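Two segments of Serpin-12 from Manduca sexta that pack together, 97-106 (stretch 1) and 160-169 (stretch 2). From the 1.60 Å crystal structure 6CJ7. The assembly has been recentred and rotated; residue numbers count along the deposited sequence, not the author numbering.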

ATOM      1  N   ASN A  97      -3.979   2.084 -11.411  1.00 20.28           N
ATOM      2  CA  ASN A  97      -4.357   3.440 -11.025  1.00 20.26           C
ATOM      3  C   ASN A  97      -5.243   4.023 -12.116  1.00 19.59           C
ATOM      4  O   ASN A  97      -4.909   3.930 -13.299  1.00 19.86           O
ATOM      5  CB  ASN A  97      -3.114   4.327 -10.824  1.00 19.33           C
ATOM      6  CG  ASN A  97      -2.069   3.680  -9.921  1.00 21.21           C
ATOM      7  OD1 ASN A  97      -2.338   3.416  -8.750  1.00 22.79           O
ATOM      8  ND2 ASN A  97      -0.871   3.442 -10.465  1.00 25.37           N
ATOM      9  N   ASN A  98      -6.377   4.611 -11.730  1.00 17.98           N
ATOM     10  CA  ASN A  98      -7.215   5.234 -12.753  1.00 20.13           C
ATOM     11  C   ASN A  98      -8.152   6.242 -12.105  1.00 18.08           C
ATOM     12  O   ASN A  98      -8.471   6.163 -10.916  1.00 19.40           O
ATOM     13  CB  ASN A  98      -8.029   4.183 -13.530  1.00 22.11           C
ATOM     14  CG  ASN A  98      -8.198   4.521 -15.009  1.00 24.74           C
ATOM     15  OD1 ASN A  98      -8.378   5.683 -15.393  1.00 23.02           O
ATOM     16  ND2 ASN A  98      -8.165   3.492 -15.854  1.00 24.55           N
ATOM     17  N   VAL A  99      -8.605   7.187 -12.920  1.00 18.54           N
ATOM     18  CA  VAL A  99      -9.629   8.157 -12.536  1.00 19.12           C
ATOM     19  C   VAL A  99     -10.771   7.982 -13.527  1.00 20.00           C
ATOM     20  O   VAL A  99     -10.611   8.262 -14.721  1.00 22.81           O
ATOM     21  CB  VAL A  99      -9.103   9.600 -12.562  1.00 21.44           C
ATOM     22  CG1 VAL A  99     -10.190  10.577 -12.092  1.00 22.48           C
ATOM     23  CG2 VAL A  99      -7.850   9.751 -11.723  1.00 21.05           C
ATOM     24  N   PHE A 100     -11.917   7.512 -13.043  1.00 20.30           N
ATOM     25  CA  PHE A 100     -13.078   7.276 -13.888  1.00 20.82           C
ATOM     26  C   PHE A 100     -13.996   8.482 -13.762  1.00 21.35           C
ATOM     27  O   PHE A 100     -14.645   8.674 -12.729  1.00 22.11           O
ATOM     28  CB  PHE A 100     -13.772   5.974 -13.498  1.00 22.53           C
ATOM     29  CG  PHE A 100     -12.925   4.753 -13.752  1.00 23.57           C
ATOM     30  CD1 PHE A 100     -12.207   4.156 -12.722  1.00 22.82           C
ATOM     31  CD2 PHE A 100     -12.836   4.215 -15.030  1.00 25.82           C
ATOM     32  CE1 PHE A 100     -11.412   3.032 -12.957  1.00 21.96           C
ATOM     33  CE2 PHE A 100     -12.041   3.096 -15.276  1.00 26.71           C
ATOM     34  CZ  PHE A 100     -11.332   2.505 -14.237  1.00 23.68           C
ATOM     35  N   LEU A 101     -14.010   9.309 -14.803  1.00 20.69           N
ATOM     36  CA  LEU A 101     -14.705  10.593 -14.802  1.00 19.67           C
ATOM     37  C   LEU A 101     -16.002  10.482 -15.594  1.00 23.38           C
ATOM     38  O   LEU A 101     -15.986  10.098 -16.772  1.00 24.84           O
ATOM     39  CB  LEU A 101     -13.814  11.680 -15.396  1.00 20.26           C
ATOM     40  CG  LEU A 101     -14.475  13.037 -15.553  1.00 20.77           C
ATOM     41  CD1 LEU A 101     -14.667  13.657 -14.186  1.00 21.40           C
ATOM     42  CD2 LEU A 101     -13.556  13.885 -16.402  1.00 25.55           C
ATOM     43  N   SER A 102     -17.114  10.851 -14.959  1.00 20.62           N
ATOM     44  CA  SER A 102     -18.410  10.806 -15.621  1.00 20.87           C
ATOM     45  C   SER A 102     -18.387  11.557 -16.944  1.00 25.17           C
ATOM     46  O   SER A 102     -17.799  12.635 -17.054  1.00 24.57           O
ATOM     47  CB  SER A 102     -19.479  11.413 -14.712  1.00 28.42           C
ATOM     48  OG  SER A 102     -20.646  11.748 -15.432  1.00 29.16           O
ATOM     49  N   GLU A 103     -19.052  10.982 -17.946  1.00 29.13           N
ATOM     50  CA  GLU A 103     -19.147  11.633 -19.245  1.00 34.31           C
ATOM     51  C   GLU A 103     -19.959  12.922 -19.212  1.00 34.77           C
ATOM     52  O   GLU A 103     -20.034  13.602 -20.237  1.00 40.77           O
ATOM     53  CB  GLU A 103     -19.736  10.674 -20.273  1.00 38.56           C
ATOM     54  CG  GLU A 103     -18.804   9.550 -20.663  1.00 43.16           C
ATOM     55  CD  GLU A 103     -19.357   8.723 -21.796  1.00 51.95           C
ATOM     56  OE1 GLU A 103     -20.399   9.127 -22.356  1.00 60.09           O
ATOM     57  OE2 GLU A 103     -18.755   7.679 -22.127  1.00 52.26           O
ATOM     58  N   ASN A 104     -20.568  13.278 -18.076  1.00 31.26           N
ATOM     59  CA  ASN A 104     -21.125  14.621 -17.937  1.00 29.49           C
ATOM     60  C   ASN A 104     -20.042  15.696 -17.923  1.00 29.97           C
ATOM     61  O   ASN A 104     -20.346  16.873 -18.159  1.00 34.58           O
ATOM     62  CB  ASN A 104     -21.967  14.723 -16.665  1.00 34.87           C
ATOM     63  CG  ASN A 104     -23.226  13.886 -16.730  1.00 44.41           C
ATOM     64  OD1 ASN A 104     -23.847  13.765 -17.782  1.00 50.20           O
ATOM     65  ND2 ASN A 104     -23.609  13.300 -15.599  1.00 47.46           N
ATOM     66  N   PHE A 105     -18.791  15.314 -17.672  1.00 27.00           N
ATOM     67  CA  PHE A 105     -17.661  16.229 -17.608  1.00 27.75           C
ATOM     68  C   PHE A 105     -16.737  15.985 -18.794  1.00 30.50           C
ATOM     69  O   PHE A 105     -16.546  14.843 -19.223  1.00 34.09           O
ATOM     70  CB  PHE A 105     -16.892  16.052 -16.288  1.00 23.89           C
ATOM     71  CG  PHE A 105     -17.678  16.480 -15.085  1.00 25.97           C
ATOM     72  CD1 PHE A 105     -18.587  15.616 -14.494  1.00 29.05           C
ATOM     73  CD2 PHE A 105     -17.546  17.766 -14.572  1.00 25.54           C
ATOM     74  CE1 PHE A 105     -19.340  16.023 -13.401  1.00 29.34           C
ATOM     75  CE2 PHE A 105     -18.289  18.174 -13.480  1.00 23.56           C
ATOM     76  CZ  PHE A 105     -19.190  17.299 -12.895  1.00 27.23           C
ATOM     77  N   ASN A 106     -16.172  17.059 -19.327  1.00 28.70           N
ATOM     78  CA  ASN A 106     -15.133  16.948 -20.339  1.00 28.91           C
ATOM     79  C   ASN A 106     -13.792  16.783 -19.642  1.00 28.06           C
ATOM     80  O   ASN A 106     -13.455  17.559 -18.744  1.00 29.79           O
ATOM     81  CB  ASN A 106     -15.117  18.183 -21.239  1.00 33.18           C
ATOM     82  CG  ASN A 106     -16.388  18.324 -22.045  1.00 43.58           C
ATOM     83  OD1 ASN A 106     -16.805  17.391 -22.733  1.00 48.23           O
ATOM     84  ND2 ASN A 106     -17.023  19.484 -21.952  1.00 51.97           N
ATOM     85  N   SER A 160     -24.293   5.703  -9.402  1.00 33.53           N
ATOM     86  CA  SER A 160     -25.582   6.133  -9.914  1.00 31.10           C
ATOM     87  C   SER A 160     -25.324   7.118 -11.043  1.00 35.69           C
ATOM     88  O   SER A 160     -24.182   7.500 -11.305  1.00 33.97           O
ATOM     89  CB  SER A 160     -26.434   6.764  -8.809  1.00 35.52           C
ATOM     90  OG  SER A 160     -25.893   8.015  -8.416  1.00 42.68           O
ATOM     91  N   GLY A 161     -26.398   7.545 -11.703  1.00 34.96           N
ATOM     92  CA  GLY A 161     -26.251   8.572 -12.720  1.00 35.52           C
ATOM     93  C   GLY A 161     -25.682   9.872 -12.192  1.00 37.62           C
ATOM     94  O   GLY A 161     -25.204  10.698 -12.979  1.00 42.43           O
ATOM     95  N   ASN A 162     -25.714  10.072 -10.879  1.00 37.51           N
ATOM     96  CA  ASN A 162     -25.175  11.280 -10.273  1.00 38.50           C
ATOM     97  C   ASN A 162     -23.721  11.134  -9.836  1.00 30.65           C
ATOM     98  O   ASN A 162     -23.132  12.117  -9.377  1.00 32.99           O
ATOM     99  CB  ASN A 162     -26.048  11.699  -9.088  1.00 43.87           C
ATOM    100  CG  ASN A 162     -27.354  12.350  -9.532  1.00 57.56           C
ATOM    101  OD1 ASN A 162     -27.351  13.298 -10.322  1.00 64.06           O
ATOM    102  ND2 ASN A 162     -28.474  11.836  -9.039  1.00 60.36           N
ATOM    103  N   THR A 163     -23.133   9.943  -9.969  1.00 27.59           N
ATOM    104  CA  THR A 163     -21.706   9.764  -9.720  1.00 21.76           C
ATOM    105  C   THR A 163     -20.895  10.631 -10.666  1.00 22.25           C
ATOM    106  O   THR A 163     -21.163  10.672 -11.870  1.00 25.60           O
ATOM    107  CB  THR A 163     -21.322   8.294  -9.905  1.00 22.59           C
ATOM    108  OG1 THR A 163     -22.081   7.512  -8.978  1.00 25.86           O
ATOM    109  CG2 THR A 163     -19.816   8.067  -9.685  1.00 22.88           C
ATOM    110  N   GLN A 164     -19.900  11.322 -10.117  1.00 20.88           N
ATOM    111  CA  GLN A 164     -19.056  12.209 -10.909  1.00 22.83           C
ATOM    112  C   GLN A 164     -17.676  11.634 -11.170  1.00 19.61           C
ATOM    113  O   GLN A 164     -17.165  11.741 -12.290  1.00 20.52           O
ATOM    114  CB  GLN A 164     -18.921  13.571 -10.220  1.00 20.89           C
ATOM    115  CG  GLN A 164     -20.270  14.255 -10.071  1.00 21.60           C
ATOM    116  CD  GLN A 164     -20.158  15.735  -9.836  1.00 28.50           C
ATOM    117  OE1 GLN A 164     -21.167  16.450  -9.882  1.00 34.98           O
ATOM    118  NE2 GLN A 164     -18.949  16.210  -9.580  1.00 26.29           N
ATOM    119  N   MET A 165     -17.053  11.007 -10.170  1.00 20.72           N
ATOM    120  CA  MET A 165     -15.662  10.604 -10.310  1.00 21.38           C
ATOM    121  C   MET A 165     -15.379   9.462  -9.348  1.00 20.94           C
ATOM    122  O   MET A 165     -15.646   9.585  -8.153  1.00 21.41           O
ATOM    123  CB  MET A 165     -14.714  11.783 -10.027  1.00 25.16           C
ATOM    124  CG  MET A 165     -13.297  11.527 -10.460  1.00 27.71           C
ATOM    125  SD  MET A 165     -12.177  12.825  -9.874  1.00 37.98           S
ATOM    126  CE  MET A 165     -13.182  14.280  -9.942  1.00 25.25           C
ATOM    127  N   VAL A 166     -14.829   8.372  -9.868  1.00 19.39           N
ATOM    128  CA  VAL A 166     -14.418   7.231  -9.060  1.00 20.54           C
ATOM    129  C   VAL A 166     -12.915   7.080  -9.225  1.00 21.54           C
ATOM    130  O   VAL A 166     -12.427   6.828 -10.334  1.00 19.56           O
ATOM    131  CB  VAL A 166     -15.141   5.945  -9.479  1.00 21.18           C
ATOM    132  CG1 VAL A 166     -14.585   4.750  -8.680  1.00 21.44           C
ATOM    133  CG2 VAL A 166     -16.634   6.080  -9.270  1.00 23.62           C
ATOM    134  N   MET A 167     -12.179   7.231  -8.131  1.00 19.84           N
ATOM    135  CA  MET A 167     -10.743   7.031  -8.149  1.00 16.71           C
ATOM    136  C   MET A 167     -10.410   5.638  -7.626  1.00 18.25           C
ATOM    137  O   MET A 167     -10.929   5.225  -6.584  1.00 18.75           O
ATOM    138  CB  MET A 167     -10.064   8.123  -7.327  1.00 19.34           C
ATOM    139  CG  MET A 167     -10.531   9.528  -7.773  1.00 31.85           C
ATOM    140  SD  MET A 167      -9.418  10.777  -7.190  1.00 41.70           S
ATOM    141  CE  MET A 167      -8.030  10.549  -8.296  1.00 35.64           C
ATOM    142  N   VAL A 168      -9.567   4.911  -8.361  1.00 17.23           N
ATOM    143  CA  VAL A 168      -9.130   3.572  -7.959  1.00 18.35           C
ATOM    144  C   VAL A 168      -7.611   3.501  -7.972  1.00 17.98           C
ATOM    145  O   VAL A 168      -6.948   3.967  -8.908  1.00 18.40           O
ATOM    146  CB  VAL A 168      -9.730   2.446  -8.840  1.00 20.54           C
ATOM    147  CG1 VAL A 168     -11.221   2.452  -8.779  1.00 21.26           C
ATOM    148  CG2 VAL A 168      -9.252   2.539 -10.272  1.00 28.67           C
ATOM    149  N   ASN A 169      -7.048   2.927  -6.915  1.00 18.12           N
ATOM    150  CA  ASN A 169      -5.609   2.693  -6.841  1.00 15.63           C
ATOM    151  C   ASN A 169      -5.431   1.356  -6.151  1.00 18.77           C
ATOM    152  O   ASN A 169      -5.769   1.221  -4.969  1.00 21.09           O
ATOM    153  CB  ASN A 169      -4.892   3.806  -6.084  1.00 18.63           C
ATOM    154  CG  ASN A 169      -5.021   5.143  -6.784  1.00 19.04           C
ATOM    155  OD1 ASN A 169      -5.997   5.888  -6.579  1.00 21.30           O
ATOM    156  ND2 ASN A 169      -4.044   5.447  -7.645  1.00 21.90           N
TER
HETATM  157  O   HOH W   1      -6.878   7.384  -8.757  1.00 21.78           O

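The two stretches lie side by side as antiparallel strands, 97-102 against 165-169, with axes approaching to 4.7 Å and N-to-C directions 171° apart. Their backbones are joined by a ladder of hydrogen bonds. Asn98 and Val168 form one closed pair, Asn98 N to Val168 O at 3.0 Å and Val168 N to Asn98 O at 3.0 Å; Phe100 and Val166 form the next, Phe100 N to Val166 O at 2.8 Å and Val166 N to Phe100 O at 2.9 Å. A further rung, Ser102 N to Gln164 O at 2.8 Å, extends the pairing just past the start of the second strand. Between the last two rungs a CA-H...O contact adds to the pairing, with Met165 CA 3.3 Å from Phe100 O.

Because side chains alternate along each strand, the pair presents two differently shaped faces. On one, Val99 is a compact, branched bump lying across from two long methionines that pack against each other; its CG1 rests on Met165 CG at 3.6 Å and its CG2 on Met167 CE at 3.5 Å, so its two methyls fit against their joint flank. Leu101, opposite Met165 in the register, follows on the same face, and its CD1 comes within 3.7 Å of Gln164 O.

The other face is built around Phe100. Its CB sits beside that of its cross-strand partner, 4.2 Å from Val166 CB, but the ring extends along the sheet toward Val168, where CE1 touches Val168 CG2 at 3.5 Å. The methyl meets the ring at its edge, near the ring plane, so this is a close apolar fit without stacking. Val168 CG2 also lies 3.8 Å from Asn98 CB, so this methyl is the bump, seated in the notch where the Phe100 ring edge meets Asn98 CB.

At the far end of the methionine face the chemistry becomes polar. Asn97 and Asn169 face each other with their CA atoms 4.4 Å apart, and their side chains converge so that Asn169 ND2 donates to Asn97 OD1 at 2.9 Å. This bond links a non-hydrogen-bonded backbone pair through its side-chain amides. Water 1 sits 2.9 Å from Asn98 O and 2.8 Å from Asn169 OD1, within hydrogen-bonding reach of both strands.

Beyond the ladder, a type I turn from Ser102 to Phe105 redirects the first stretch. It is closed by Phe105 N to Ser102 O at 2.9 Å and reinforced by Asn104 N to Ser102 OG at 3.1 Å. The CA-to-CB bond of Phe105 points toward the second stretch, and Phe105 CZ approaches Gln164 NE2 at 3.5 Å. Ser102 CB packs 3.4 Å from Thr163 O.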